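PDB 5Y6T: endo-1,4-beta-mannanase from Eisenia fetida, which probably hydrolyses internal beta-1,4-mannosidic linkages of mannan polysaccharides, as a cold-adapted endo-acting member of glycoside hydrolase family 5. Local coordinates for residues A[162-167]-A[209-214]; A[166-171]-A[242-247]; A[200-205]-A[250-255]. One frame throughout, in Å; residues are numbered along the deposited sequence. Where two conformers were deposited one is given.

Contact 1: A[162-167]-A[209-214]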
loop_
_atom_site.group_PDB
_atom_site.type_symbol
_atom_site.label_atom_id
_atom_site.label_comp_id
_atom_site.label_asym_id
_atom_site.label_seq_id
_atom_site.Cartn_x
_atom_site.Cartn_y
_atom_site.Cartn_z
ATOM N N TRP A 162 1.516 7.373 -1.073
ATOM C CA TRP A 162 1.715 6.519 -2.251
ATOM C C TRP A 162 2.353 5.208 -1.798
ATOM O O TRP A 162 3.058 5.153 -0.794
ATOM C CB TRP A 162 2.655 7.181 -3.246
ATOM C CG TRP A 162 2.139 8.429 -3.901
ATOM C CD1 TRP A 162 2.295 9.699 -3.429
ATOM C CD2 TRP A 162 1.309 8.525 -5.054
ATOM N NE1 TRP A 162 1.681 10.598 -4.218
ATOM C CE2 TRP A 162 1.081 9.920 -5.273
ATOM C CE3 TRP A 162 0.816 7.590 -5.987
ATOM C CZ2 TRP A 162 0.239 10.393 -6.300
ATOM C CZ3 TRP A 162 0.048 8.063 -7.032
ATOM C CH2 TRP A 162 -0.187 9.457 -7.216
ATOM N N GLU A 163 2.206 4.176 -2.634
ATOM C CA GLU A 163 2.757 2.865 -2.423
ATOM C C GLU A 163 3.189 2.316 -3.755
ATOM O O GLU A 163 2.417 2.262 -4.691
ATOM C CB GLU A 163 1.735 1.894 -1.784
ATOM C CG GLU A 163 2.232 0.515 -1.540
ATOM C CD GLU A 163 1.263 -0.374 -0.799
ATOM O OE1 GLU A 163 0.330 0.154 -0.136
ATOM O OE2 GLU A 163 1.421 -1.587 -0.875
ATOM N N VAL A 164 4.478 1.988 -3.889
ATOM C CA VAL A 164 4.924 1.568 -5.188
ATOM C C VAL A 164 4.310 0.278 -5.663
ATOM O O VAL A 164 4.015 0.180 -6.840
ATOM C CB VAL A 164 6.497 1.576 -5.318
ATOM C CG1 VAL A 164 6.963 0.940 -6.630
ATOM C CG2 VAL A 164 6.988 3.021 -5.199
ATOM N N MET A 165 4.330 -0.728 -4.801
ATOM C CA MET A 165 3.945 -2.071 -5.196
ATOM C C MET A 165 3.267 -2.867 -4.120
ATOM O O MET A 165 3.800 -3.016 -3.023
ATOM C CB MET A 165 5.139 -2.829 -5.726
ATOM C CG MET A 165 4.738 -4.182 -6.286
ATOM S SD MET A 165 6.141 -5.211 -6.767
ATOM C CE MET A 165 6.843 -4.312 -8.168
ATOM N N ASN A 166 2.071 -3.375 -4.406
ATOM C CA ASN A 166 1.456 -4.343 -3.524
ATOM C C ASN A 166 2.171 -5.683 -3.527
ATOM O O ASN A 166 2.322 -6.251 -4.586
ATOM C CB ASN A 166 0.032 -4.576 -3.965
ATOM C CG ASN A 166 -0.635 -5.647 -3.137
ATOM O OD1 ASN A 166 -0.852 -5.452 -1.939
ATOM N ND2 ASN A 166 -0.978 -6.783 -3.783
ATOM N N GLU A 167 2.549 -6.193 -2.352
ATOM C CA GLU A 167 3.099 -7.572 -2.227
ATOM C C GLU A 167 4.155 -7.914 -3.293
ATOM O O GLU A 167 3.990 -8.826 -4.072
ATOM C CB GLU A 167 1.945 -8.567 -2.253
ATOM C CG GLU A 167 0.996 -8.337 -1.077
ATOM C CD GLU A 167 -0.099 -9.379 -0.913
ATOM O OE1 GLU A 167 -0.235 -10.269 -1.829
ATOM O OE2 GLU A 167 -0.779 -9.325 0.134
ATOM N N ASN A 209 12.961 1.461 -4.727
ATOM C CA ASN A 209 13.818 2.542 -4.291
ATOM C C ASN A 209 13.747 3.723 -5.265
ATOM O O ASN A 209 13.576 4.871 -4.854
ATOM C CB ASN A 209 15.262 2.024 -4.200
ATOM C CG ASN A 209 16.290 3.157 -3.932
ATOM O OD1 ASN A 209 17.172 3.384 -4.753
ATOM N ND2 ASN A 209 16.174 3.838 -2.777
ATOM N N LYS A 210 13.879 3.446 -6.561
ATOM C CA LYS A 210 13.926 4.523 -7.568
ATOM C C LYS A 210 12.629 5.271 -7.658
ATOM O O LYS A 210 12.622 6.508 -7.769
ATOM C CB LYS A 210 14.437 4.045 -8.941
ATOM C CG LYS A 210 15.859 3.491 -8.895
ATOM C CD LYS A 210 16.304 2.809 -10.195
ATOM C CE LYS A 210 17.756 2.291 -10.177
ATOM N NZ LYS A 210 18.808 3.326 -10.221
ATOM N N GLN A 211 11.524 4.540 -7.690
ATOM C CA GLN A 211 10.216 5.216 -7.726
ATOM C C GLN A 211 9.855 5.944 -6.449
ATOM O O GLN A 211 9.321 7.049 -6.497
ATOM C CB GLN A 211 9.101 4.270 -8.120
ATOM C CG GLN A 211 9.219 3.834 -9.554
ATOM C CD GLN A 211 8.258 2.721 -9.844
ATOM O OE1 GLN A 211 7.090 2.964 -10.200
ATOM N NE2 GLN A 211 8.705 1.487 -9.650
ATOM N N THR A 212 10.281 5.407 -5.316
ATOM C CA THR A 212 10.037 6.081 -4.047
ATOM C C THR A 212 10.793 7.421 -4.031
ATOM O O THR A 212 10.238 8.449 -3.630
ATOM C CB THR A 212 10.367 5.195 -2.829
ATOM O OG1 THR A 212 9.486 4.040 -2.789
ATOM C CG2 THR A 212 10.164 5.925 -1.539
ATOM N N ALA A 213 12.047 7.395 -4.465
ATOM C CA ALA A 213 12.878 8.581 -4.496
ATOM C C ALA A 213 12.177 9.610 -5.417
ATOM O O ALA A 213 12.059 10.817 -5.087
ATOM C CB ALA A 213 14.239 8.240 -5.077
ATOM N N ALA A 214 11.722 9.137 -6.603
ATOM C CA ALA A 214 11.111 10.034 -7.560
ATOM C C ALA A 214 9.849 10.669 -6.984
ATOM O O ALA A 214 9.663 11.886 -7.151
ATOM C CB ALA A 214 10.762 9.333 -8.880
HETATM O O HOH W 1 6.895 2.101 -2.135
#

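Contact 2: A[166-171]-A[242-247]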
loop_
_atom_site.group_PDB
_atom_site.type_symbol
_atom_site.label_atom_id
_atom_site.label_comp_id
_atom_site.label_asym_id
_atom_site.label_seq_id
_atom_site.Cartn_x
_atom_site.Cartn_y
_atom_site.Cartn_z
ATOM N N ASN A 166 2.071 -3.375 -4.406
ATOM C CA ASN A 166 1.456 -4.343 -3.524
ATOM C C ASN A 166 2.171 -5.683 -3.527
ATOM O O ASN A 166 2.322 -6.251 -4.586
ATOM C CB ASN A 166 0.032 -4.576 -3.965
ATOM C CG ASN A 166 -0.635 -5.647 -3.137
ATOM O OD1 ASN A 166 -0.852 -5.452 -1.939
ATOM N ND2 ASN A 166 -0.978 -6.783 -3.783
ATOM N N GLU A 167 2.549 -6.193 -2.352
ATOM C CA GLU A 167 3.099 -7.572 -2.227
ATOM C C GLU A 167 4.155 -7.914 -3.293
ATOM O O GLU A 167 3.990 -8.826 -4.072
ATOM C CB GLU A 167 1.945 -8.567 -2.253
ATOM C CG GLU A 167 0.996 -8.337 -1.077
ATOM C CD GLU A 167 -0.099 -9.379 -0.913
ATOM O OE1 GLU A 167 -0.235 -10.269 -1.829
ATOM O OE2 GLU A 167 -0.779 -9.325 0.134
ATOM N N PRO A 168 5.324 -7.272 -3.255
ATOM C CA PRO A 168 6.403 -7.646 -4.157
ATOM C C PRO A 168 6.780 -9.082 -4.045
ATOM O O PRO A 168 7.319 -9.654 -4.990
ATOM C CB PRO A 168 7.562 -6.762 -3.712
ATOM C CG PRO A 168 6.932 -5.604 -2.990
ATOM C CD PRO A 168 5.718 -6.174 -2.337
ATOM N N GLU A 169 6.539 -9.677 -2.883
ATOM C CA GLU A 169 6.948 -11.059 -2.668
ATOM C C GLU A 169 6.175 -12.032 -3.498
ATOM O O GLU A 169 6.600 -13.184 -3.678
ATOM C CB GLU A 169 6.852 -11.409 -1.193
ATOM C CG GLU A 169 7.577 -10.434 -0.314
ATOM C CD GLU A 169 6.794 -9.170 0.035
ATOM O OE1 GLU A 169 5.538 -9.177 -0.137
ATOM O OE2 GLU A 169 7.444 -8.233 0.504
ATOM N N GLY A 170 5.027 -11.605 -4.027
ATOM C CA GLY A 170 4.348 -12.442 -5.043
ATOM C C GLY A 170 5.140 -12.722 -6.279
ATOM O O GLY A 170 4.943 -13.789 -6.886
ATOM N N ILE A 171 6.098 -11.851 -6.638
ATOM C CA ILE A 171 6.800 -12.009 -7.883
ATOM C C ILE A 171 8.284 -12.244 -7.658
ATOM O O ILE A 171 9.076 -12.091 -8.589
ATOM C CB ILE A 171 6.535 -10.838 -8.837
ATOM C CG1 ILE A 171 6.809 -9.455 -8.218
ATOM C CG2 ILE A 171 5.110 -10.989 -9.371
ATOM C CD1 ILE A 171 6.573 -8.300 -9.200
ATOM N N ASN A 242 13.827 -7.979 6.992
ATOM C CA ASN A 242 13.181 -6.768 6.493
ATOM C C ASN A 242 13.844 -6.242 5.219
ATOM O O ASN A 242 14.957 -5.679 5.247
ATOM C CB ASN A 242 13.119 -5.690 7.579
ATOM C CG ASN A 242 12.264 -4.507 7.175
ATOM O OD1 ASN A 242 11.893 -4.331 6.032
ATOM N ND2 ASN A 242 11.927 -3.692 8.145
ATOM N N TYR A 243 13.191 -6.491 4.098
ATOM C CA TYR A 243 13.746 -6.204 2.790
ATOM C C TYR A 243 13.547 -4.777 2.368
ATOM O O TYR A 243 14.087 -4.363 1.366
ATOM C CB TYR A 243 13.153 -7.152 1.769
ATOM C CG TYR A 243 13.610 -8.509 1.986
ATOM C CD1 TYR A 243 14.858 -8.945 1.511
ATOM C CD2 TYR A 243 12.802 -9.432 2.653
ATOM C CE1 TYR A 243 15.276 -10.216 1.766
ATOM C CE2 TYR A 243 13.233 -10.745 2.916
ATOM C CZ TYR A 243 14.487 -11.134 2.439
ATOM O OH TYR A 243 14.924 -12.424 2.688
ATOM N N TYR A 244 12.849 -3.971 3.171
ATOM C CA TYR A 244 12.462 -2.629 2.694
ATOM C C TYR A 244 12.941 -1.537 3.656
ATOM O O TYR A 244 12.440 -0.420 3.654
ATOM C CB TYR A 244 10.915 -2.552 2.466
ATOM C CG TYR A 244 10.456 -3.694 1.603
ATOM C CD1 TYR A 244 10.658 -3.675 0.267
ATOM C CD2 TYR A 244 9.983 -4.874 2.172
ATOM C CE1 TYR A 244 10.350 -4.762 -0.537
ATOM C CE2 TYR A 244 9.612 -5.931 1.369
ATOM C CZ TYR A 244 9.793 -5.879 0.013
ATOM O OH TYR A 244 9.445 -6.998 -0.777
ATOM N N THR A 245 13.973 -1.875 4.419
ATOM C CA THR A 245 14.686 -0.884 5.206
ATOM C C THR A 245 15.361 0.115 4.311
ATOM O O THR A 245 15.624 -0.149 3.150
ATOM C CB THR A 245 15.759 -1.534 6.079
ATOM O OG1 THR A 245 16.717 -2.155 5.228
ATOM C CG2 THR A 245 15.133 -2.586 7.028
ATOM N N ASP A 246 15.709 1.274 4.879
ATOM C CA ASP A 246 16.446 2.301 4.129
ATOM C C ASP A 246 17.715 1.715 3.570
ATOM O O ASP A 246 18.019 1.886 2.401
ATOM C CB ASP A 246 16.818 3.485 5.011
ATOM C CG ASP A 246 15.633 4.221 5.566
ATOM O OD1 ASP A 246 14.450 3.862 5.407
ATOM O OD2 ASP A 246 15.875 5.265 6.161
ATOM N N ASN A 247 18.429 0.938 4.389
ATOM C CA ASN A 247 19.682 0.423 3.919
ATOM C C ASN A 247 19.488 -0.563 2.754
ATOM O O ASN A 247 20.203 -0.427 1.785
ATOM C CB ASN A 247 20.461 -0.265 5.031
ATOM C CG ASN A 247 21.779 -0.773 4.550
ATOM O OD1 ASN A 247 22.729 0.001 4.375
ATOM N ND2 ASN A 247 21.838 -2.062 4.263
#

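Contact 3: A[200-205]-A[250-255]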
loop_
_atom_site.group_PDB
_atom_site.type_symbol
_atom_site.label_atom_id
_atom_site.label_comp_id
_atom_site.label_asym_id
_atom_site.label_seq_id
_atom_site.Cartn_x
_atom_site.Cartn_y
_atom_site.Cartn_z
ATOM N N PRO A 200 14.427 -11.487 -9.214
ATOM C CA PRO A 200 15.325 -11.300 -8.067
ATOM C C PRO A 200 14.888 -10.219 -7.143
ATOM O O PRO A 200 14.540 -9.124 -7.598
ATOM C CB PRO A 200 16.642 -10.910 -8.723
ATOM C CG PRO A 200 16.596 -11.530 -10.092
ATOM C CD PRO A 200 15.154 -11.371 -10.503
ATOM N N MET A 201 15.071 -10.439 -5.851
ATOM C CA MET A 201 14.780 -9.416 -4.865
ATOM C C MET A 201 15.459 -8.090 -5.113
ATOM O O MET A 201 14.820 -7.015 -5.007
ATOM C CB MET A 201 15.105 -9.945 -3.448
ATOM C CG MET A 201 14.822 -8.898 -2.364
ATOM S SD MET A 201 13.113 -8.392 -2.193
ATOM C CE MET A 201 12.460 -9.747 -1.228
ATOM N N GLN A 202 16.751 -8.128 -5.460
ATOM C CA GLN A 202 17.461 -6.884 -5.768
ATOM C C GLN A 202 16.766 -6.027 -6.813
ATOM O O GLN A 202 16.761 -4.767 -6.659
ATOM C CB GLN A 202 18.880 -7.177 -6.188
ATOM C CG GLN A 202 19.685 -5.920 -6.475
ATOM C CD GLN A 202 19.659 -5.433 -7.891
ATOM O OE1 GLN A 202 19.499 -6.223 -8.852
ATOM N NE2 GLN A 202 19.841 -4.124 -8.045
ATOM N N ARG A 203 16.163 -6.650 -7.863
ATOM C CA ARG A 203 15.496 -5.871 -8.904
ATOM C C ARG A 203 14.190 -5.226 -8.393
ATOM O O ARG A 203 13.868 -4.087 -8.759
ATOM C CB ARG A 203 15.253 -6.722 -10.147
ATOM C CG ARG A 203 16.530 -7.191 -10.822
ATOM C CD ARG A 203 16.188 -7.784 -12.173
ATOM N NE ARG A 203 17.342 -8.177 -13.001
ATOM C CZ ARG A 203 18.000 -7.354 -13.829
ATOM N NH1 ARG A 203 17.680 -6.072 -13.935
ATOM N NH2 ARG A 203 18.969 -7.832 -14.585
ATOM N N LEU A 204 13.479 -5.947 -7.503
ATOM C CA LEU A 204 12.251 -5.421 -6.888
ATOM C C LEU A 204 12.562 -4.253 -5.986
ATOM O O LEU A 204 11.901 -3.189 -6.054
ATOM C CB LEU A 204 11.491 -6.492 -6.139
ATOM C CG LEU A 204 11.027 -7.642 -7.058
ATOM C CD1 LEU A 204 10.404 -8.761 -6.222
ATOM C CD2 LEU A 204 10.033 -7.180 -8.121
ATOM N N GLN A 205 13.559 -4.453 -5.124
ATOM C CA GLN A 205 14.038 -3.359 -4.303
ATOM C C GLN A 205 14.492 -2.145 -5.071
ATOM O O GLN A 205 14.222 -1.006 -4.659
ATOM C CB GLN A 205 15.150 -3.811 -3.345
ATOM C CG GLN A 205 14.714 -4.818 -2.278
ATOM C CD GLN A 205 15.920 -5.556 -1.703
ATOM O OE1 GLN A 205 16.838 -6.009 -2.438
ATOM N NE2 GLN A 205 15.895 -5.779 -0.408
ATOM N N ILE A 250 18.227 1.432 -0.528
ATOM C CA ILE A 250 19.363 2.197 -1.083
ATOM C C ILE A 250 20.454 1.312 -1.649
ATOM O O ILE A 250 21.011 1.629 -2.732
ATOM C CB ILE A 250 19.945 3.197 -0.046
ATOM C CG1 ILE A 250 18.915 4.255 0.364
ATOM C CG2 ILE A 250 21.112 3.998 -0.658
ATOM C CD1 ILE A 250 19.190 5.001 1.643
ATOM N N ASP A 251 20.752 0.193 -0.982
ATOM C CA ASP A 251 21.756 -0.756 -1.472
ATOM C C ASP A 251 21.352 -1.272 -2.856
ATOM O O ASP A 251 22.172 -1.280 -3.818
ATOM C CB ASP A 251 21.958 -1.890 -0.517
ATOM C CG ASP A 251 23.308 -2.555 -0.691
ATOM O OD1 ASP A 251 23.963 -2.220 -1.699
ATOM O OD2 ASP A 251 23.669 -3.408 0.153
ATOM N N ALA A 252 20.065 -1.517 -3.031
ATOM C CA ALA A 252 19.541 -2.043 -4.304
ATOM C C ALA A 252 19.459 -1.034 -5.412
ATOM O O ALA A 252 19.805 -1.374 -6.563
ATOM C CB ALA A 252 18.174 -2.677 -4.045
ATOM N N GLY A 253 18.945 0.179 -5.134
ATOM C CA GLY A 253 18.591 1.116 -6.211
ATOM C C GLY A 253 19.518 2.295 -6.333
ATOM O O GLY A 253 19.407 3.071 -7.270
ATOM N N GLY A 254 20.313 2.494 -5.268
ATOM C CA GLY A 254 21.289 3.591 -5.224
ATOM C C GLY A 254 20.857 4.972 -4.895
ATOM O O GLY A 254 21.697 5.883 -4.837
ATOM N N ASP A 255 19.555 5.200 -4.645
ATOM C CA ASP A 255 19.062 6.544 -4.421
ATOM C C ASP A 255 18.718 6.765 -2.953
ATOM O O ASP A 255 17.795 6.143 -2.369
ATOM C CB ASP A 255 17.872 6.834 -5.342
ATOM C CG ASP A 255 17.493 8.282 -5.359
ATOM O OD1 ASP A 255 17.594 9.009 -4.327
ATOM O OD2 ASP A 255 17.060 8.701 -6.455
#

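Contact 1: A[162-167]-A[209-214]
Val164 meets Gln211 and Thr212 with its two methyl groups: CG1 faces the amide end of Gln211, while CG2 meets both Thr212 OG1 and Gln211 CB, and these two residue pairs make up the whole of the side-chain contact. CG1 lies anti to the backbone N (chi1 172°) and beside the carbonyl carbon, which sets it against the far end of Gln211: Val164 CG1 is 3.5 Å from Gln211 NE2 and 3.9 Å from Gln211 CD. The other branch, beside the backbone N, reaches the helix nearer its backbone, with Val164 CG2 3.6 Å from Thr212 OG1 and 3.8 Å from Gln211 CB. The valine therefore crosses both partners at a slant, and Gln211, extended beyond CG, runs past the two methyls from its CB to its amide. No direct hydrogen bond joins the segments. Gln211 NE2 donates to Phe207 O, and Thr212 OG1 bonds to Ile208 O one turn back. A water adds a polar link beside the apolar one; it accepts from Val164 N at 3.0 Å and gives a weak bond to Thr212 OG1 at 3.3 Å. Cutting Val164 back to an alanine removes both methyls and would probably open a gap over the Gln211 amide and beside Thr212 OG1. The 127 Å² buried lies at the interface between the strands and the surrounding helices of a (beta/alpha)8 barrel, the fold of family 5 glycoside hydrolases. Val164 sits at the corner where strand 159-163 gives way to 165-166, and helix 201-218 packs outside it, adding Ile208 to its surroundings. Strand 112-119 flanks the same site, bonding Val164 through the Trp118 backbone and touching Gln211 with Leu117, while Tyr141 of helix 135-152 also packs on Gln211.

Contact 2: A[166-171]-A[242-247]
Tyr244 reaches across to Pro168 and Glu169 from the loop before helix 246-253. Its CB starts from a backbone pinned by an Asx turn, in which Tyr244 N donates to Asn242 OD1 at 3.0 Å with an N-H...O angle of 163°. With CG beside the backbone N, the ring heads for the 3-10 turn of 168-170, and Tyr243 CB lies over one face, toward the rim. Further out, Tyr244 CE2 comes within 3.3 Å of Glu169 OE2, which lies at the ring edge. The 168-170 turn follows strand 165-166 of the (beta/alpha)8 barrel, so the tyrosine ties one of the loops following the barrel strands to another. Near the tip, Tyr244 CZ has Pro168 CG at 4.2 Å, an oblique apolar touch. The hydroxyl then ends the chain: Tyr244 OH donates to Glu169 OE2 at 2.7 Å, with Pro168 CB 3.5 Å from the same OH. The bend at chi2 (83°) brings the Glu169 carboxylate back to this point, and the oxygen is met from above the carboxylate plane, 45° out of it. Ser228 OG also bonds Glu169 OE2, while Trp229 N donates to Glu169 OE1.

Contact 3: A[200-205]-A[250-255]
Ala252 and Gln205 form the tight half of this helix-helix contact, and Gln202 forms the half nearer solvent. On the close side Ala252 CB lies 3.3 Å from Gln205 CB, a very short approach for two carbons, and it is also 3.6 Å from Gln202 O. The backbones come correspondingly near, with CA atoms of Gln202 and Ala252 5.5 Å apart. Gln205 and Ala252 are both buried, and the methyl of Ala252 points toward helix 201-218. The Gln205 chain rises from there with CG beside its backbone N (chi1 -65°) and extends past the methyl, leaving Gln205 OE1 3.9 Å from Ala252 CB. Its amide nitrogen finds its partners beyond the two segments, donating to Tyr243 O and Cys182 O.

The outer side is built differently. Gln202 is partly exposed, and its chain bends at chi2 (-91°), turning the amide back toward helix 246-253. There Gln202 NE2 donates to Ala252 O at 3.1 Å. The bond is moderately bent, with an N-H...O angle of 142°, although the acceptor lies close to the amide plane of Gln202.

Beyond Ala252 the helix ends, and Gly254 leaves helical geometry with positive phi. Ala252 O thus belongs to the last turn, where carbonyls run short of partners farther along the helix. Chemically, the close CB-CB approach is consistent with the short helix spacing on the buried side, while the partly exposed rim has a single bent, neutral bond, doubtful in that it belongs to one of two deposited Gln202 conformers.

Overall arrangement
The three contact centres lie about 10 to 11 Å apart, and contacts 2 and 3 are on the same side of the chain's centre. Contacts 1 and 2 start from the same stretch, sharing Asn166 and Glu167, at and just after the end of strand 165-166. Contacts 1 and 3 both use helix 201-218, and contacts 2 and 3 both involve 246-253 with the loop leading into it. Along the chain the order is 162-167, 166-171, 200-205, 209-214, 242-247 and 250-255, so the segments of contact 3 alternate with those of contacts 1 and 2. Asn209 and Lys210 reach carbonyls of Asp255 and Gly253, and Gln205 reaches Tyr243 O. Helix 201-218 thereby touches the barrel strand, the following loop and the next helix, linking them.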